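Local coordinates for protein aerobactin synthase IucA (Klebsiella pneumoniae subsp. pneumoniae, PDB 5JM8) that probably catalyses ATP-dependent condensation in the assembly of the siderophore aerobactin, as a synthetase of the NRPS-independent (NIS) type that binds ATP and magnesium, at residues R323-G332 against S344-L352; F82-V90 against C104-H115. One frame throughout, in Å; residues are numbered along the deposited sequence.

Contact 1 (R323-G332 against S344-L352); sequences RVMQEDGWAG and SLFALRENL. With ATP (adenosine-5'-triphosphate), chain I.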
# COMPACT_ATOMS: atom_id res chain seq x y z
N ARG A 323 15.71 -19.69 -8.09
CA ARG A 323 16.24 -18.63 -8.94
C ARG A 323 17.70 -18.33 -8.62
O ARG A 323 18.15 -18.54 -7.49
CB ARG A 323 15.43 -17.33 -8.79
CG ARG A 323 13.95 -17.43 -9.15
CD ARG A 323 13.72 -17.87 -10.59
NE ARG A 323 14.23 -16.92 -11.58
CZ ARG A 323 13.57 -15.85 -12.00
NH1 ARG A 323 12.38 -15.55 -11.51
NH2 ARG A 323 14.11 -15.06 -12.92
N VAL A 324 18.43 -17.86 -9.62
CA VAL A 324 19.73 -17.25 -9.41
C VAL A 324 19.61 -15.78 -9.81
O VAL A 324 19.09 -15.46 -10.87
CB VAL A 324 20.84 -17.94 -10.24
CG1 VAL A 324 22.16 -17.20 -10.10
CG2 VAL A 324 21.00 -19.38 -9.79
N MET A 325 20.08 -14.88 -8.94
CA MET A 325 20.15 -13.46 -9.26
C MET A 325 21.34 -13.20 -10.17
O MET A 325 22.48 -13.10 -9.71
CB MET A 325 20.25 -12.61 -8.00
CG MET A 325 18.94 -12.41 -7.27
SD MET A 325 19.14 -11.55 -5.70
CE MET A 325 17.44 -11.18 -5.28
N GLN A 326 21.07 -13.10 -11.47
CA GLN A 326 22.13 -12.98 -12.47
C GLN A 326 22.80 -11.62 -12.43
O GLN A 326 22.14 -10.58 -12.44
CB GLN A 326 21.57 -13.23 -13.87
CG GLN A 326 21.00 -14.63 -14.08
CD GLN A 326 22.05 -15.71 -13.96
OE1 GLN A 326 23.25 -15.45 -14.05
NE2 GLN A 326 21.60 -16.94 -13.76
N GLU A 327 24.13 -11.65 -12.40
CA GLU A 327 24.93 -10.44 -12.51
C GLU A 327 25.35 -10.26 -13.97
O GLU A 327 26.50 -10.49 -14.33
CB GLU A 327 26.15 -10.52 -11.59
CG GLU A 327 25.78 -10.74 -10.13
CD GLU A 327 26.98 -11.10 -9.26
OE1 GLU A 327 28.13 -10.88 -9.71
OE2 GLU A 327 26.77 -11.61 -8.14
N ASP A 328 24.39 -9.84 -14.79
CA ASP A 328 24.56 -9.84 -16.25
C ASP A 328 25.04 -8.50 -16.78
O ASP A 328 24.82 -8.17 -17.95
CB ASP A 328 23.24 -10.22 -16.93
CG ASP A 328 22.08 -9.33 -16.52
OD1 ASP A 328 22.33 -8.25 -15.94
OD2 ASP A 328 20.92 -9.70 -16.78
N GLY A 329 25.70 -7.72 -15.93
CA GLY A 329 26.23 -6.43 -16.34
C GLY A 329 27.24 -5.88 -15.36
O GLY A 329 27.13 -6.10 -14.16
N TRP A 330 28.23 -5.16 -15.88
CA TRP A 330 29.24 -4.53 -15.05
C TRP A 330 29.87 -3.37 -15.78
O TRP A 330 29.82 -3.28 -17.01
CB TRP A 330 30.32 -5.53 -14.64
CG TRP A 330 31.15 -6.05 -15.79
CD1 TRP A 330 30.93 -7.18 -16.51
CD2 TRP A 330 32.32 -5.44 -16.34
NE1 TRP A 330 31.89 -7.32 -17.48
CE2 TRP A 330 32.76 -6.27 -17.39
CE3 TRP A 330 33.05 -4.28 -16.04
CZ2 TRP A 330 33.89 -5.97 -18.15
CZ3 TRP A 330 34.17 -3.99 -16.80
CH2 TRP A 330 34.58 -4.84 -17.84
N ALA A 331 30.48 -2.47 -15.02
CA ALA A 331 31.14 -1.31 -15.61
C ALA A 331 32.24 -0.81 -14.69
O ALA A 331 32.32 -1.19 -13.52
CB ALA A 331 30.12 -0.21 -15.87
N GLY A 332 33.10 0.04 -15.24
CA GLY A 332 34.19 0.62 -14.48
C GLY A 332 34.77 1.80 -15.21
O GLY A 332 34.41 2.08 -16.36
N SER A 344 37.08 1.20 -9.18
CA SER A 344 35.88 1.89 -9.65
C SER A 344 34.80 0.91 -10.11
O SER A 344 33.66 1.30 -10.37
CB SER A 344 36.23 2.82 -10.81
OG SER A 344 36.64 2.09 -11.95
N LEU A 345 35.16 -0.37 -10.19
CA LEU A 345 34.26 -1.39 -10.72
C LEU A 345 32.99 -1.56 -9.89
O LEU A 345 32.99 -1.39 -8.68
CB LEU A 345 34.97 -2.74 -10.79
CG LEU A 345 36.08 -2.91 -11.82
CD1 LEU A 345 36.82 -4.21 -11.57
CD2 LEU A 345 35.53 -2.86 -13.23
N PHE A 346 31.90 -1.89 -10.59
CA PHE A 346 30.70 -2.40 -9.95
C PHE A 346 30.05 -3.40 -10.89
O PHE A 346 30.33 -3.42 -12.09
CB PHE A 346 29.72 -1.27 -9.61
CG PHE A 346 29.16 -0.56 -10.82
CD1 PHE A 346 28.11 -1.11 -11.54
CD2 PHE A 346 29.68 0.66 -11.22
CE1 PHE A 346 27.60 -0.45 -12.64
CE2 PHE A 346 29.16 1.32 -12.32
CZ PHE A 346 28.12 0.76 -13.03
N ALA A 347 29.18 -4.24 -10.33
CA ALA A 347 28.39 -5.17 -11.12
C ALA A 347 26.92 -4.97 -10.82
O ALA A 347 26.56 -4.61 -9.70
CB ALA A 347 28.81 -6.59 -10.85
N LEU A 348 26.08 -5.19 -11.82
CA LEU A 348 24.64 -5.02 -11.66
C LEU A 348 23.95 -6.36 -11.49
O LEU A 348 24.09 -7.25 -12.32
CB LEU A 348 24.06 -4.28 -12.86
CG LEU A 348 24.52 -2.83 -13.03
CD1 LEU A 348 24.00 -2.27 -14.35
CD2 LEU A 348 24.06 -1.96 -11.87
N ARG A 349 23.20 -6.48 -10.40
CA ARG A 349 22.55 -7.73 -10.02
C ARG A 349 21.04 -7.61 -10.18
O ARG A 349 20.45 -6.61 -9.78
CB ARG A 349 22.93 -8.09 -8.58
CG ARG A 349 22.18 -9.26 -7.98
CD ARG A 349 22.64 -9.52 -6.56
NE ARG A 349 24.04 -9.93 -6.52
CZ ARG A 349 24.85 -9.75 -5.48
NH1 ARG A 349 24.42 -9.15 -4.38
NH2 ARG A 349 26.11 -10.17 -5.55
N GLU A 350 20.42 -8.63 -10.77
CA GLU A 350 18.97 -8.64 -10.96
C GLU A 350 18.23 -8.54 -9.64
O GLU A 350 18.46 -9.33 -8.73
CB GLU A 350 18.54 -9.92 -11.68
CG GLU A 350 18.85 -9.95 -13.16
CD GLU A 350 18.35 -11.21 -13.83
OE1 GLU A 350 18.07 -12.20 -13.12
OE2 GLU A 350 18.23 -11.22 -15.08
N ASN A 351 17.33 -7.56 -9.54
CA ASN A 351 16.48 -7.43 -8.38
C ASN A 351 15.15 -8.15 -8.60
O ASN A 351 14.16 -7.54 -8.99
CB ASN A 351 16.22 -5.97 -8.04
CG ASN A 351 15.41 -5.80 -6.77
OD1 ASN A 351 15.35 -6.70 -5.94
ND2 ASN A 351 14.78 -4.64 -6.61
N LEU A 352 15.16 -9.45 -8.35
CA LEU A 352 13.98 -10.28 -8.59
C LEU A 352 12.89 -10.04 -7.54
O LEU A 352 11.85 -10.71 -7.55
CB LEU A 352 14.39 -11.76 -8.61
CG LEU A 352 15.50 -12.12 -9.60
CD1 LEU A 352 15.98 -13.55 -9.39
CD2 LEU A 352 15.03 -11.93 -11.03
PG ATP I . 27.41 -10.35 -2.13
O1G ATP I . 26.81 -8.97 -2.12
O2G ATP I . 26.48 -11.42 -1.62
O3G ATP I . 28.08 -10.72 -3.44
PB ATP I . 30.09 -10.84 -1.11
O1B ATP I . 30.97 -9.90 -0.33
O2B ATP I . 30.44 -11.17 -2.54
O3B ATP I . 28.57 -10.30 -1.00
PA ATP I . 31.17 -13.07 0.33
O1A ATP I . 32.41 -12.77 -0.47
O2A ATP I . 30.69 -14.49 0.47
O3A ATP I . 29.95 -12.22 -0.28
O5' ATP I . 31.31 -12.47 1.82
C5' ATP I . 30.22 -12.64 2.71
C4' ATP I . 30.11 -11.49 3.70
O4' ATP I . 29.03 -11.77 4.59
C3' ATP I . 31.36 -11.30 4.55
O3' ATP I . 31.76 -9.93 4.52
C2' ATP I . 30.98 -11.74 5.95
O2' ATP I . 31.49 -10.85 6.94
C1' ATP I . 29.46 -11.72 5.95
N9 ATP I . 28.90 -12.88 6.68
C8 ATP I . 28.09 -12.78 7.76
N7 ATP I . 27.74 -14.00 8.21
C5 ATP I . 28.32 -14.91 7.41
C6 ATP I . 28.36 -16.39 7.34
N6 ATP I . 27.67 -17.12 8.25
N1 ATP I . 29.09 -16.95 6.35
C2 ATP I . 29.77 -16.22 5.46
N3 ATP I . 29.78 -14.87 5.47
C4 ATP I . 29.09 -14.17 6.41

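Contact 2 (F82-V90 against C104-H115); sequences FATLSRLIV and CETFHQRVMESH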
# COMPACT_ATOMS: atom_id res chain seq x y z
N PHE A 82 36.39 -10.24 28.53
CA PHE A 82 36.68 -10.79 27.21
C PHE A 82 38.03 -10.31 26.70
O PHE A 82 38.76 -11.06 26.04
CB PHE A 82 35.58 -10.42 26.22
CG PHE A 82 35.86 -10.88 24.82
CD1 PHE A 82 35.89 -12.23 24.52
CD2 PHE A 82 36.10 -9.96 23.81
CE1 PHE A 82 36.16 -12.66 23.23
CE2 PHE A 82 36.36 -10.39 22.52
CZ PHE A 82 36.39 -11.74 22.23
N ALA A 83 38.37 -9.06 27.00
CA ALA A 83 39.64 -8.48 26.58
C ALA A 83 40.81 -9.24 27.21
O ALA A 83 41.85 -9.42 26.57
CB ALA A 83 39.70 -7.01 26.94
N THR A 84 40.62 -9.67 28.45
CA THR A 84 41.66 -10.41 29.16
C THR A 84 41.82 -11.82 28.60
O THR A 84 42.90 -12.18 28.13
CB THR A 84 41.36 -10.50 30.68
OG1 THR A 84 41.25 -9.18 31.23
CG2 THR A 84 42.48 -11.24 31.41
N LEU A 85 40.75 -12.61 28.64
CA LEU A 85 40.83 -14.02 28.24
C LEU A 85 41.28 -14.19 26.79
O LEU A 85 41.94 -15.18 26.46
CB LEU A 85 39.48 -14.72 28.46
CG LEU A 85 38.23 -14.22 27.72
CD1 LEU A 85 38.12 -14.77 26.30
CD2 LEU A 85 36.99 -14.58 28.52
N SER A 86 40.92 -13.24 25.94
CA SER A 86 41.31 -13.27 24.53
C SER A 86 42.80 -13.00 24.37
O SER A 86 43.46 -13.63 23.55
CB SER A 86 40.50 -12.25 23.74
OG SER A 86 40.59 -10.98 24.35
N ARG A 87 43.30 -12.05 25.14
CA ARG A 87 44.73 -11.76 25.16
C ARG A 87 45.52 -12.97 25.66
O ARG A 87 46.58 -13.29 25.14
CB ARG A 87 45.03 -10.54 26.04
CG ARG A 87 46.50 -10.18 26.11
CD ARG A 87 46.76 -8.96 26.98
NE ARG A 87 46.36 -9.18 28.37
CZ ARG A 87 47.11 -9.81 29.27
NH1 ARG A 87 48.30 -10.30 28.94
NH2 ARG A 87 46.66 -9.96 30.51
N LEU A 88 44.98 -13.64 26.68
CA LEU A 88 45.63 -14.81 27.24
C LEU A 88 45.71 -15.93 26.21
O LEU A 88 46.74 -16.59 26.09
CB LEU A 88 44.87 -15.30 28.49
CG LEU A 88 44.94 -14.41 29.72
CD1 LEU A 88 44.03 -14.93 30.82
CD2 LEU A 88 46.37 -14.28 30.24
N ILE A 89 44.63 -16.12 25.46
CA ILE A 89 44.59 -17.16 24.44
C ILE A 89 45.52 -16.83 23.28
O ILE A 89 46.14 -17.72 22.71
CB ILE A 89 43.15 -17.37 23.91
CG1 ILE A 89 42.27 -17.97 25.00
CG2 ILE A 89 43.15 -18.30 22.70
CD1 ILE A 89 40.79 -17.94 24.69
N VAL A 90 45.60 -15.56 22.91
CA VAL A 90 46.51 -15.15 21.84
C VAL A 90 47.96 -15.35 22.29
O VAL A 90 48.83 -15.68 21.48
CB VAL A 90 46.29 -13.68 21.43
CG1 VAL A 90 47.38 -13.20 20.47
CG2 VAL A 90 44.92 -13.52 20.78
N CYS A 104 50.20 -11.09 16.05
CA CYS A 104 49.38 -11.44 17.21
C CYS A 104 48.61 -10.23 17.73
O CYS A 104 47.41 -10.32 18.01
CB CYS A 104 50.25 -12.01 18.33
SG CYS A 104 50.95 -13.64 18.01
N GLU A 105 49.30 -9.11 17.87
CA GLU A 105 48.69 -7.92 18.46
C GLU A 105 47.74 -7.25 17.47
O GLU A 105 46.77 -6.60 17.88
CB GLU A 105 49.77 -6.93 18.91
CG GLU A 105 49.23 -5.71 19.66
CD GLU A 105 48.38 -6.09 20.86
OE1 GLU A 105 48.65 -7.14 21.48
OE2 GLU A 105 47.44 -5.34 21.18
N THR A 106 48.02 -7.39 16.18
CA THR A 106 47.10 -6.93 15.14
C THR A 106 45.82 -7.75 15.18
O THR A 106 44.72 -7.23 15.02
CB THR A 106 47.72 -7.04 13.74
OG1 THR A 106 48.91 -6.24 13.67
CG2 THR A 106 46.74 -6.56 12.68
N PHE A 107 45.97 -9.06 15.38
CA PHE A 107 44.84 -9.96 15.47
C PHE A 107 43.97 -9.63 16.67
O PHE A 107 42.75 -9.54 16.56
CB PHE A 107 45.34 -11.41 15.55
CG PHE A 107 44.25 -12.42 15.78
CD1 PHE A 107 43.40 -12.81 14.76
CD2 PHE A 107 44.09 -13.01 17.03
CE1 PHE A 107 42.41 -13.75 14.97
CE2 PHE A 107 43.10 -13.95 17.25
CZ PHE A 107 42.26 -14.32 16.22
N HIS A 108 44.61 -9.42 17.82
CA HIS A 108 43.88 -9.17 19.06
C HIS A 108 43.16 -7.82 19.04
O HIS A 108 42.03 -7.73 19.53
CB HIS A 108 44.83 -9.21 20.26
CG HIS A 108 44.13 -9.07 21.58
ND1 HIS A 108 43.95 -7.85 22.19
CD2 HIS A 108 43.57 -9.99 22.40
CE1 HIS A 108 43.30 -8.02 23.33
NE2 HIS A 108 43.06 -9.32 23.48
N GLN A 109 43.79 -6.79 18.50
CA GLN A 109 43.16 -5.48 18.45
C GLN A 109 41.93 -5.53 17.54
O GLN A 109 40.90 -4.93 17.86
CB GLN A 109 44.15 -4.40 17.97
CG GLN A 109 44.64 -4.55 16.53
CD GLN A 109 45.54 -3.40 16.09
OE1 GLN A 109 45.92 -2.55 16.89
NE2 GLN A 109 45.88 -3.39 14.80
N ARG A 110 42.04 -6.26 16.44
CA ARG A 110 40.93 -6.41 15.51
C ARG A 110 39.76 -7.15 16.15
O ARG A 110 38.60 -6.81 15.92
CB ARG A 110 41.38 -7.14 14.24
CG ARG A 110 42.21 -6.28 13.30
CD ARG A 110 42.72 -7.07 12.10
NE ARG A 110 43.42 -6.22 11.14
CZ ARG A 110 43.99 -6.66 10.02
NH1 ARG A 110 43.94 -7.94 9.71
NH2 ARG A 110 44.61 -5.81 9.21
N VAL A 111 40.07 -8.15 16.97
CA VAL A 111 39.04 -8.91 17.67
C VAL A 111 38.32 -8.04 18.70
O VAL A 111 37.13 -8.25 18.97
CB VAL A 111 39.66 -10.15 18.37
CG1 VAL A 111 38.68 -10.75 19.37
CG2 VAL A 111 40.06 -11.19 17.35
N MET A 112 39.03 -7.09 19.29
CA MET A 112 38.43 -6.15 20.24
C MET A 112 37.61 -5.10 19.51
O MET A 112 36.56 -4.68 19.99
CB MET A 112 39.50 -5.46 21.08
CG MET A 112 40.12 -6.33 22.16
SD MET A 112 38.90 -7.22 23.17
CE MET A 112 39.30 -8.90 22.70
N GLU A 113 38.12 -4.65 18.36
CA GLU A 113 37.41 -3.68 17.55
C GLU A 113 36.05 -4.25 17.16
O GLU A 113 35.03 -3.60 17.35
CB GLU A 113 38.23 -3.32 16.30
CG GLU A 113 39.39 -2.37 16.56
CD GLU A 113 40.30 -2.17 15.35
OE1 GLU A 113 40.19 -2.96 14.39
OE2 GLU A 113 41.11 -1.22 15.37
N SER A 114 36.05 -5.48 16.65
CA SER A 114 34.82 -6.15 16.28
C SER A 114 33.89 -6.28 17.49
O SER A 114 32.70 -5.99 17.40
CB SER A 114 35.11 -7.53 15.69
OG SER A 114 33.92 -8.23 15.40
N HIS A 115 34.44 -6.72 18.62
CA HIS A 115 33.66 -6.92 19.83
C HIS A 115 33.00 -5.62 20.28
O HIS A 115 31.86 -5.62 20.74
CB HIS A 115 34.54 -7.49 20.95
CG HIS A 115 33.82 -7.70 22.24
ND1 HIS A 115 33.68 -6.70 23.19
CD2 HIS A 115 33.19 -8.79 22.75
CE1 HIS A 115 33.00 -7.17 24.22
NE2 HIS A 115 32.70 -8.43 23.98

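Contact 1 (R323-G332 against S344-L352)
Ala-331 and Phe-346 form the tight end of this antiparallel strand pair, exchanging two backbone hydrogen bonds, Ala-331 N to Phe-346 O at 3.1 Å and Phe-346 N to Ala-331 O at 3.0 Å. The small methyl of Ala-331 suits its place: CB lies 3.6 Å from CZ of Phe-346, whose ring, with CG placed between the backbone N and carbonyl carbon (chi1 65°), is turned back toward the neighbouring strand. Helix 198-209 packs on this face. Leu-348 N also donates to Gly-329 O, 2.7 Å. Beyond it 323-328 leaves the regular pairing, although Glu-350 N still reaches Gln-326 O at 3.1 Å. At this looser end the partly exposed Leu-352 lays CD1 over the face of the Arg-323 guanidinium and meets Met-325 CG at 3.8 Å; Arg-323 also packs on Leu-390 of the second subunit. Arg-349 is long enough to reach the nucleotide from the strand. Its NH2 forms a salt bridge with Glu-327 OE2 at 3.0 Å, in the guanidinium plane but above the carboxylate plane, and donates to ATP O3G at 2.9 Å; NH1 donates to O1G. Cys-448 N also binds Glu-327 OE2. The carboxylate thus probably orients Arg-349 as a second-shell residue, and the guanidinium probably offsets negative charge on the gamma-phosphate.

Contact 2 (F82-V90 against C104-H115)
His-108 NE2 donates to Ser-86 OG at 3.1 Å, with the hydroxyl tilted 30° from the imidazole plane, and makes a weaker, bent bond to Ala-83 O at 3.3 Å. The histidine thus meets both a side chain and the backbone of helix 82-96. With CG opposite its backbone N (chi1 -176°), His-108 extends across the interface as a knob in the hole formed by Ala-83, Ser-86, Arg-87 and Val-90. A flat ring suits this slot, presenting its edge to the opposing backbone. Apolar groups pack on both sides of it along the helices. Toward one end, branched Val-90 sets CG1 3.8 Å from Cys-104 CB and CG2 at the edge of the Phe-107 ring. Toward the other, flexible Met-112 bends to bring SD within 3.9 Å of Ala-83 CB and makes an oblique Met-aromatic contact with Phe-82. The Phe-82 and His-115 rings are nearly parallel (21°) but strongly offset, their centroids 4.6 Å apart; His-115 NE2 is hydrogen-bonded to Asp-13. Helix 14-26 packs against Phe-82, Val-111 and His-115, strand 49-54 against Leu-85 and Ile-89, and helix 545-549 against Phe-107.

How the contacts relate
Contact 2 comes first along the chain, joining consecutive antiparallel helices 82-96 and 101-124 just after the five-stranded N-terminal sheet. Contact 1 follows within the part of the chain that belongs to the IucA / IucC family, where strands 329-334 and 345-350 pair in a different, branched antiparallel sheet. The two share no strand or helix: their centres are 37 Å apart, their nearest atoms about 21 Å, and they lie on opposite sides of the chain's centre. Contact 1 reaches ATP directly through Arg-349. In contact 2 the side chain of Val-111 is about 13 Å from the bound ATP. One contact therefore helps build the nucleotide pocket, and the other joins two helices beyond it.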